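Local coordinates for protein putative uronate isomerase (Thermotoga maritima, PDB 4NAR) that is of unproven function but belongs to the lactate racemase family and may therefore racemise a small hydroxy acid or act on a related substrate, at residues 67-71 against 165-170; 207-211 against 241-245; 280-284 against 348-352. All blocks are in the same frame, centred on the assembly; numbering follows the deposited sequence.

Contact 1 of 3, residues 67-71 against 165-170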
loop_
_atom_site.group_PDB
_atom_site.type_symbol
_atom_site.label_atom_id
_atom_site.label_comp_id
_atom_site.label_asym_id
_atom_site.label_seq_id
_atom_site.Cartn_x
_atom_site.Cartn_y
_atom_site.Cartn_z
ATOM N N LEU A 67 4.426 -0.769 -16.205
ATOM C CA LEU A 67 3.298 -0.014 -15.672
ATOM C C LEU A 67 3.528 0.165 -14.179
ATOM O O LEU A 67 3.702 -0.808 -13.417
ATOM C CB LEU A 67 1.965 -0.749 -15.899
ATOM C CG LEU A 67 0.660 0.010 -16.219
ATOM C CD1 LEU A 67 -0.532 -0.815 -15.779
ATOM C CD2 LEU A 67 0.577 1.423 -15.636
ATOM N N ASN A 68 3.537 1.424 -13.771
ATOM C CA ASN A 68 3.680 1.777 -12.383
ATOM C C ASN A 68 2.350 1.595 -11.663
ATOM O O ASN A 68 1.399 2.344 -11.916
ATOM C CB ASN A 68 4.122 3.240 -12.275
ATOM C CG ASN A 68 4.318 3.676 -10.836
ATOM O OD1 ASN A 68 5.163 3.122 -10.120
ATOM N ND2 ASN A 68 3.534 4.668 -10.399
ATOM N N ALA A 69 2.284 0.614 -10.762
ATOM C CA ALA A 69 1.081 0.413 -9.952
ATOM C C ALA A 69 0.986 1.508 -8.882
ATOM O O ALA A 69 1.293 1.267 -7.701
ATOM C CB ALA A 69 1.080 -0.974 -9.305
ATOM N N SER A 70 0.549 2.694 -9.295
ATOM C CA SER A 70 0.590 3.876 -8.424
ATOM C C SER A 70 -0.472 3.934 -7.309
ATOM O O SER A 70 -0.251 4.549 -6.249
ATOM C CB SER A 70 0.444 5.140 -9.275
ATOM O OG SER A 70 -0.908 5.291 -9.708
ATOM N N GLY A 71 -1.626 3.320 -7.539
ATOM C CA GLY A 71 -2.792 3.653 -6.732
ATOM C C GLY A 71 -3.090 5.145 -6.903
ATOM O O GLY A 71 -3.026 5.665 -8.025
ATOM N N ILE A 165 -1.704 -5.402 -6.002
ATOM C CA ILE A 165 -1.052 -4.690 -7.079
ATOM C C ILE A 165 -2.024 -4.352 -8.221
ATOM O O ILE A 165 -1.809 -3.382 -8.955
ATOM C CB ILE A 165 0.164 -5.456 -7.616
ATOM C CG1 ILE A 165 0.957 -4.566 -8.585
ATOM C CG2 ILE A 165 -0.267 -6.754 -8.282
ATOM C CD1 ILE A 165 2.401 -5.017 -8.798
ATOM N N VAL A 166 -3.093 -5.133 -8.381
ATOM C CA VAL A 166 -4.086 -4.797 -9.391
ATOM C C VAL A 166 -5.040 -3.736 -8.822
ATOM O O VAL A 166 -5.276 -2.696 -9.446
ATOM C CB VAL A 166 -4.892 -6.034 -9.851
ATOM C CG1 VAL A 166 -5.924 -5.623 -10.907
ATOM C CG2 VAL A 166 -3.964 -7.129 -10.383
ATOM N N ILE A 167 -5.575 -4.005 -7.631
ATOM C CA ILE A 167 -6.462 -3.075 -6.929
ATOM C C ILE A 167 -5.911 -2.874 -5.519
ATOM O O ILE A 167 -5.860 -3.842 -4.747
ATOM C CB ILE A 167 -7.887 -3.638 -6.797
ATOM C CG1 ILE A 167 -8.438 -4.014 -8.178
ATOM C CG2 ILE A 167 -8.804 -2.613 -6.114
ATOM C CD1 ILE A 167 -9.736 -4.749 -8.119
ATOM N N PRO A 168 -5.530 -1.625 -5.158
ATOM C CA PRO A 168 -5.749 -0.373 -5.911
ATOM C C PRO A 168 -4.717 -0.046 -6.994
ATOM O O PRO A 168 -4.923 0.937 -7.718
ATOM C CB PRO A 168 -5.624 0.709 -4.824
ATOM C CG PRO A 168 -4.578 0.125 -3.870
ATOM C CD PRO A 168 -4.925 -1.368 -3.830
ATOM N N GLY A 169 -3.644 -0.833 -7.082
ATOM C CA GLY A 169 -2.482 -0.509 -7.899
ATOM C C GLY A 169 -2.707 0.153 -9.253
ATOM O O GLY A 169 -2.094 1.193 -9.566
ATOM N N ILE A 170 -3.575 -0.440 -10.067
ATOM C CA ILE A 170 -3.815 0.076 -11.406
ATOM C C ILE A 170 -5.314 0.176 -11.670
ATOM O O ILE A 170 -5.800 -0.059 -12.790
ATOM C CB ILE A 170 -3.156 -0.825 -12.461
ATOM C CG1 ILE A 170 -3.689 -2.257 -12.306
ATOM C CG2 ILE A 170 -1.619 -0.766 -12.338
ATOM C CD1 ILE A 170 -3.119 -3.236 -13.270
#
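A69 and G169 bring their CA atoms to 4.2 Å where the loop that follows strand 63-68, in the mixed sheet of this alpha/beta fold, meets the loop with a cis peptide before P168 that leads to helix 173-186. The tight part is backbone on backbone. G71 N donates to G169 O at 3.0 Å, nearly straight at 171°, the donor tilted 33° from the carbonyl plane. G169 O also lies 3.2 Å from A69 C, at the bend of an inverse gamma turn centred on A69. A side chain at G169 would clash with I165 O and crowd the A69 methyl. Alongside the backbone contact, apolar branches pack: I170 CG2, placed beside the backbone N by the first torsion, meets L67 CD1 at 3.6 Å and also reaches CA of A69, whereas I165 sends CG1 against A69 CB at 3.7 Å. V35 of the neighbouring strand 31-36 touches both L67 and I165, extending the apolar layer.

Toward P168 the fit is looser. The proline ring, partly exposed, makes no close contact with 67-71 and leans instead on V176 and F179 of helix 173-186. Here G71, bordering a bound sulfate, offers CA to P168 O in a CA-H...O contact of 3.6 Å.

Contact 2 of 3, residues 207-211 against 241-245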
loop_
_atom_site.group_PDB
_atom_site.type_symbol
_atom_site.label_atom_id
_atom_site.label_comp_id
_atom_site.label_asym_id
_atom_site.label_seq_id
_atom_site.Cartn_x
_atom_site.Cartn_y
_atom_site.Cartn_z
ATOM N N SER A 207 -11.141 -8.926 -9.019
ATOM C CA SER A 207 -10.024 -9.392 -9.833
ATOM C C SER A 207 -10.402 -10.576 -10.701
ATOM O O SER A 207 -9.814 -10.781 -11.766
ATOM C CB SER A 207 -8.825 -9.763 -8.965
ATOM O OG SER A 207 -8.430 -8.641 -8.202
ATOM N N GLU A 208 -11.362 -11.368 -10.229
ATOM C CA GLU A 208 -11.863 -12.490 -11.007
ATOM C C GLU A 208 -12.328 -12.019 -12.383
ATOM O O GLU A 208 -11.953 -12.589 -13.411
ATOM C CB GLU A 208 -13.030 -13.136 -10.285
ATOM C CG GLU A 208 -12.658 -14.398 -9.548
ATOM C CD GLU A 208 -13.883 -15.203 -9.154
ATOM O OE1 GLU A 208 -14.613 -14.777 -8.219
ATOM O OE2 GLU A 208 -14.119 -16.256 -9.795
HETATM N N MSE A 209 -13.139 -10.965 -12.394
HETATM C CA MSE A 209 -13.672 -10.428 -13.644
HETATM C C MSE A 209 -12.557 -9.849 -14.525
HETATM O O MSE A 209 -12.640 -9.866 -15.760
HETATM C CB MSE A 209 -14.729 -9.364 -13.351
HETATM C CG MSE A 209 -16.150 -9.902 -13.233
HETATM SE SE MSE A 209 -17.327 -8.483 -12.581
HETATM C CE MSE A 209 -16.710 -8.473 -10.732
ATOM N N ILE A 210 -11.517 -9.335 -13.873
ATOM C CA ILE A 210 -10.364 -8.785 -14.573
ATOM C C ILE A 210 -9.579 -9.897 -15.260
ATOM O O ILE A 210 -9.336 -9.830 -16.471
ATOM C CB ILE A 210 -9.451 -7.987 -13.598
ATOM C CG1 ILE A 210 -10.199 -6.756 -13.075
ATOM C CG2 ILE A 210 -8.116 -7.598 -14.255
ATOM C CD1 ILE A 210 -9.425 -5.944 -12.063
ATOM N N PHE A 211 -9.183 -10.923 -14.505
ATOM C CA PHE A 211 -8.344 -11.977 -15.081
ATOM C C PHE A 211 -9.032 -12.793 -16.165
ATOM O O PHE A 211 -8.376 -13.371 -17.046
ATOM C CB PHE A 211 -7.749 -12.865 -14.003
ATOM C CG PHE A 211 -6.562 -12.251 -13.342
ATOM C CD1 PHE A 211 -5.282 -12.683 -13.651
ATOM C CD2 PHE A 211 -6.724 -11.195 -12.445
ATOM C CE1 PHE A 211 -4.174 -12.090 -13.045
ATOM C CE2 PHE A 211 -5.647 -10.595 -11.854
ATOM C CZ PHE A 211 -4.363 -11.036 -12.145
ATOM N N GLY A 241 -1.687 -16.931 -13.140
ATOM C CA GLY A 241 -3.130 -16.767 -13.212
ATOM C C GLY A 241 -3.736 -16.344 -11.881
ATOM O O GLY A 241 -3.040 -16.261 -10.852
ATOM N N TYR A 242 -5.039 -16.063 -11.911
ATOM C CA TYR A 242 -5.787 -15.654 -10.729
ATOM C C TYR A 242 -5.490 -16.545 -9.519
ATOM O O TYR A 242 -5.081 -16.048 -8.455
ATOM C CB TYR A 242 -7.286 -15.641 -11.052
ATOM C CG TYR A 242 -8.187 -15.323 -9.876
ATOM C CD1 TYR A 242 -8.359 -14.009 -9.442
ATOM C CD2 TYR A 242 -8.893 -16.338 -9.210
ATOM C CE1 TYR A 242 -9.192 -13.705 -8.356
ATOM C CE2 TYR A 242 -9.739 -16.042 -8.117
ATOM C CZ TYR A 242 -9.875 -14.725 -7.697
ATOM O OH TYR A 242 -10.699 -14.428 -6.633
ATOM N N GLU A 243 -5.688 -17.855 -9.685
ATOM C CA GLU A 243 -5.493 -18.808 -8.584
ATOM C C GLU A 243 -4.051 -18.782 -8.085
ATOM O O GLU A 243 -3.789 -19.033 -6.899
ATOM C CB GLU A 243 -5.857 -20.244 -9.007
ATOM C CG GLU A 243 -7.297 -20.432 -9.445
ATOM C CD GLU A 243 -8.286 -20.357 -8.276
ATOM O OE1 GLU A 243 -7.829 -20.269 -7.098
ATOM O OE2 GLU A 243 -9.524 -20.392 -8.539
ATOM N N GLY A 244 -3.119 -18.500 -8.996
ATOM C CA GLY A 244 -1.724 -18.386 -8.629
ATOM C C GLY A 244 -1.504 -17.220 -7.685
ATOM O O GLY A 244 -0.729 -17.325 -6.713
ATOM N N PHE A 245 -2.181 -16.107 -7.973
ATOM C CA PHE A 245 -2.053 -14.900 -7.171
ATOM C C PHE A 245 -2.469 -15.212 -5.739
ATOM O O PHE A 245 -1.805 -14.800 -4.782
ATOM C CB PHE A 245 -2.956 -13.801 -7.724
ATOM C CG PHE A 245 -2.241 -12.778 -8.550
ATOM C CD1 PHE A 245 -2.176 -12.893 -9.938
ATOM C CD2 PHE A 245 -1.650 -11.671 -7.938
ATOM C CE1 PHE A 245 -1.522 -11.933 -10.696
ATOM C CE2 PHE A 245 -0.994 -10.699 -8.694
ATOM C CZ PHE A 245 -0.939 -10.823 -10.069
#
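The side chains of F211 and Y242 cross at about a right angle where helix 198-213 meets the start of helix 241-259, and their CB atoms come within 4.1 Å. The F211 ring lies against the first turn of the second helix: CA of Y242 sits over one face, toward the rim, and F211 CD1 is 3.8 Å from the backbone N of Y242. Further in, F211 CZ comes within 3.3 Å of F245 CE1. These two ring planes are inclined at 69° and their centroids lie 5.2 Å apart, an oblique pairing.

With CG anti to the backbone N, the Y242 ring lies against S207 and E208. E208 lays its CG over one face in a CH-pi contact, 3.8 Å from the ring centroid, while CB of S207 approaches the ring edge at CE1. The carboxylate of E208 is turned only 27° from the ring plane and makes no hydrogen bond to the phenol. Y242 OH instead bonds to the carbonyl of N204, one turn earlier in the same helix, which fixes the far end of the tyrosine.

The buried side is largely apolar, with L163 touching both phenylalanines and F147 meeting F245 edge-to-face; the hydroxyl of S207 there is bonded to I203 O. E208, by contrast, is exposed. The axes of 207-211 and 241-245 come within 10.2 Å, their directions 141° apart, closer to antiparallel than to perpendicular. F211 and F245 also rest on S218 and T220 of strand 217-227, so this is the helix-against-sheet layering of an alpha/beta fold, with the two helices joined through the antiparallel strands 217-227 and 231-240.

Contact 3 of 3, residues 280-284 against 348-352. With SO4 (sulfate ion), chain B.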
loop_
_atom_site.group_PDB
_atom_site.type_symbol
_atom_site.label_atom_id
_atom_site.label_comp_id
_atom_site.label_asym_id
_atom_site.label_seq_id
_atom_site.Cartn_x
_atom_site.Cartn_y
_atom_site.Cartn_z
ATOM N N ASP A 280 6.430 10.242 0.967
ATOM C CA ASP A 280 6.527 11.561 0.357
ATOM C C ASP A 280 5.621 12.595 1.034
ATOM O O ASP A 280 5.784 13.813 0.874
ATOM C CB ASP A 280 6.086 11.406 -1.107
ATOM C CG ASP A 280 7.082 11.965 -2.063
ATOM O OD1 ASP A 280 8.138 12.403 -1.575
ATOM O OD2 ASP A 280 6.830 11.971 -3.291
ATOM N N GLU A 281 4.638 12.088 1.761
ATOM C CA GLU A 281 3.521 12.904 2.185
ATOM C C GLU A 281 2.821 12.127 3.273
ATOM O O GLU A 281 3.120 10.938 3.484
ATOM C CB GLU A 281 2.570 13.114 1.009
ATOM C CG GLU A 281 1.975 11.809 0.511
ATOM C CD GLU A 281 1.618 11.821 -0.974
ATOM O OE1 GLU A 281 1.919 12.822 -1.666
ATOM O OE2 GLU A 281 1.042 10.811 -1.452
ATOM N N VAL A 282 1.894 12.789 3.962
ATOM C CA VAL A 282 1.216 12.178 5.109
ATOM C C VAL A 282 0.471 10.887 4.725
ATOM O O VAL A 282 0.446 9.913 5.498
ATOM C CB VAL A 282 0.274 13.177 5.799
ATOM C CG1 VAL A 282 -0.387 12.538 7.003
ATOM C CG2 VAL A 282 1.067 14.430 6.223
ATOM N N TRP A 283 -0.095 10.879 3.518
ATOM C CA TRP A 283 -0.789 9.709 2.983
ATOM C C TRP A 283 0.009 8.428 3.199
ATOM O O TRP A 283 -0.553 7.421 3.611
ATOM C CB TRP A 283 -1.067 9.876 1.489
ATOM C CG TRP A 283 -2.144 8.957 0.948
ATOM C CD1 TRP A 283 -1.972 7.828 0.182
ATOM C CD2 TRP A 283 -3.560 9.116 1.109
ATOM N NE1 TRP A 283 -3.198 7.282 -0.139
ATOM C CE2 TRP A 283 -4.188 8.052 0.418
ATOM C CE3 TRP A 283 -4.361 10.067 1.761
ATOM C CZ2 TRP A 283 -5.590 7.907 0.372
ATOM C CZ3 TRP A 283 -5.744 9.929 1.711
ATOM C CH2 TRP A 283 -6.346 8.849 1.031
ATOM N N THR A 284 1.312 8.453 2.930
ATOM C CA THR A 284 2.121 7.274 3.217
ATOM C C THR A 284 2.803 7.308 4.589
ATOM O O THR A 284 2.972 6.253 5.223
ATOM C CB THR A 284 3.163 7.005 2.137
ATOM O OG1 THR A 284 3.898 8.213 1.870
ATOM C CG2 THR A 284 2.485 6.507 0.873
ATOM N N ASN A 348 -12.304 7.437 0.532
ATOM C CA ASN A 348 -10.897 7.057 0.644
ATOM C C ASN A 348 -10.204 8.020 1.621
ATOM O O ASN A 348 -9.594 7.588 2.612
ATOM C CB ASN A 348 -10.223 7.063 -0.746
ATOM C CG ASN A 348 -8.872 6.321 -0.772
ATOM O OD1 ASN A 348 -8.273 6.001 0.273
ATOM N ND2 ASN A 348 -8.385 6.054 -1.983
ATOM N N VAL A 349 -10.318 9.318 1.349
ATOM C CA VAL A 349 -9.908 10.354 2.300
ATOM C C VAL A 349 -10.546 10.156 3.689
ATOM O O VAL A 349 -9.865 10.269 4.723
ATOM C CB VAL A 349 -10.271 11.762 1.781
ATOM C CG1 VAL A 349 -9.988 12.832 2.850
ATOM C CG2 VAL A 349 -9.525 12.061 0.482
ATOM N N ALA A 350 -11.847 9.861 3.711
ATOM C CA ALA A 350 -12.531 9.623 4.978
ATOM C C ALA A 350 -11.865 8.474 5.735
ATOM O O ALA A 350 -11.576 8.584 6.938
ATOM C CB ALA A 350 -14.026 9.328 4.753
ATOM N N ALA A 351 -11.614 7.372 5.032
ATOM C CA ALA A 351 -10.983 6.215 5.669
ATOM C C ALA A 351 -9.565 6.564 6.160
ATOM O O ALA A 351 -9.161 6.177 7.268
ATOM C CB ALA A 351 -10.966 5.003 4.707
ATOM N N HIS A 352 -8.825 7.306 5.336
ATOM C CA HIS A 352 -7.441 7.680 5.646
ATOM C C HIS A 352 -7.327 8.424 6.982
ATOM O O HIS A 352 -6.511 8.091 7.853
ATOM C CB HIS A 352 -6.896 8.578 4.540
ATOM C CG HIS A 352 -5.721 9.415 4.963
ATOM N ND1 HIS A 352 -4.463 8.894 5.156
ATOM C CD2 HIS A 352 -5.624 10.748 5.203
ATOM C CE1 HIS A 352 -3.630 9.870 5.506
ATOM N NE2 HIS A 352 -4.311 10.996 5.546
HETATM S S SO4 B . -4.279 4.260 -2.250
HETATM O O1 SO4 B . -5.044 3.009 -2.108
HETATM O O2 SO4 B . -3.430 4.172 -3.448
HETATM O O3 SO4 B . -5.215 5.389 -2.354
HETATM O O4 SO4 B . -3.427 4.452 -1.057
HETATM O O HOH W 1 -3.255 5.979 3.915
#
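A sulfate-binding pocket has one wall made by W283 of the short helix 282-285 and N348 of helix 347-357, with H352 stacked behind the indole. The sulfate, probably from the crystallisation liquor, takes a hydrogen bond at O4 from W283 NE1 (3.0 Å) and one at O3 from N348 ND2 (3.3 Å); T72 OG1 and H180 NE2 also bond to it. It lies at the indole edge, near the ring plane, rather than over a face. N348 also comes to that edge: N348 OD1 lies 3.3 Å from W283 CZ2, the amide turned 62° from the ring plane, so one side chain touches both tryptophan and anion.

Beneath, the six-membered ring of W283 and the H352 imidazole form an offset stack, centroids 4.3 Å apart and planes at 28°. W283 CE3 stands over the centre of the imidazole. W283 has CG anti to the backbone N (chi1 -161°), which carries the indole across to helix 347-357. A leucine here has no indole N-H and no flat ring, and would probably leave the anion more loosely held and the H352 imidazole without its stacking partner. H352 keeps a second hold, since NE2 is hydrogen-bonded to Y329 OH. On its other ring nitrogen, a water that donates to W283 O at 3.1 Å makes a weak 3.4 Å bond with H352 ND1.

In the fold
The three contacts follow one another along the chain, each closing before the next opens, and contact 1 lies between the other two in space. Its centre is about 15 Å from that of contact 2, and the two touch: V166 packs on I210 and F211, and I165 on F245, so the 165-170 loop continues the apolar layer next to the helices on the mixed sheet. The centre of contact 3 is about 16 Å from that of contact 1 and about 28 Å from that of contact 2; its helices come in the chain between parallel-sheet strands 268-274, 302-308 and 373-379. Contacts 1 and 3 do not touch, yet the same sulfate borders G71 and is bound by W283 and N348, consistent with a shared pocket.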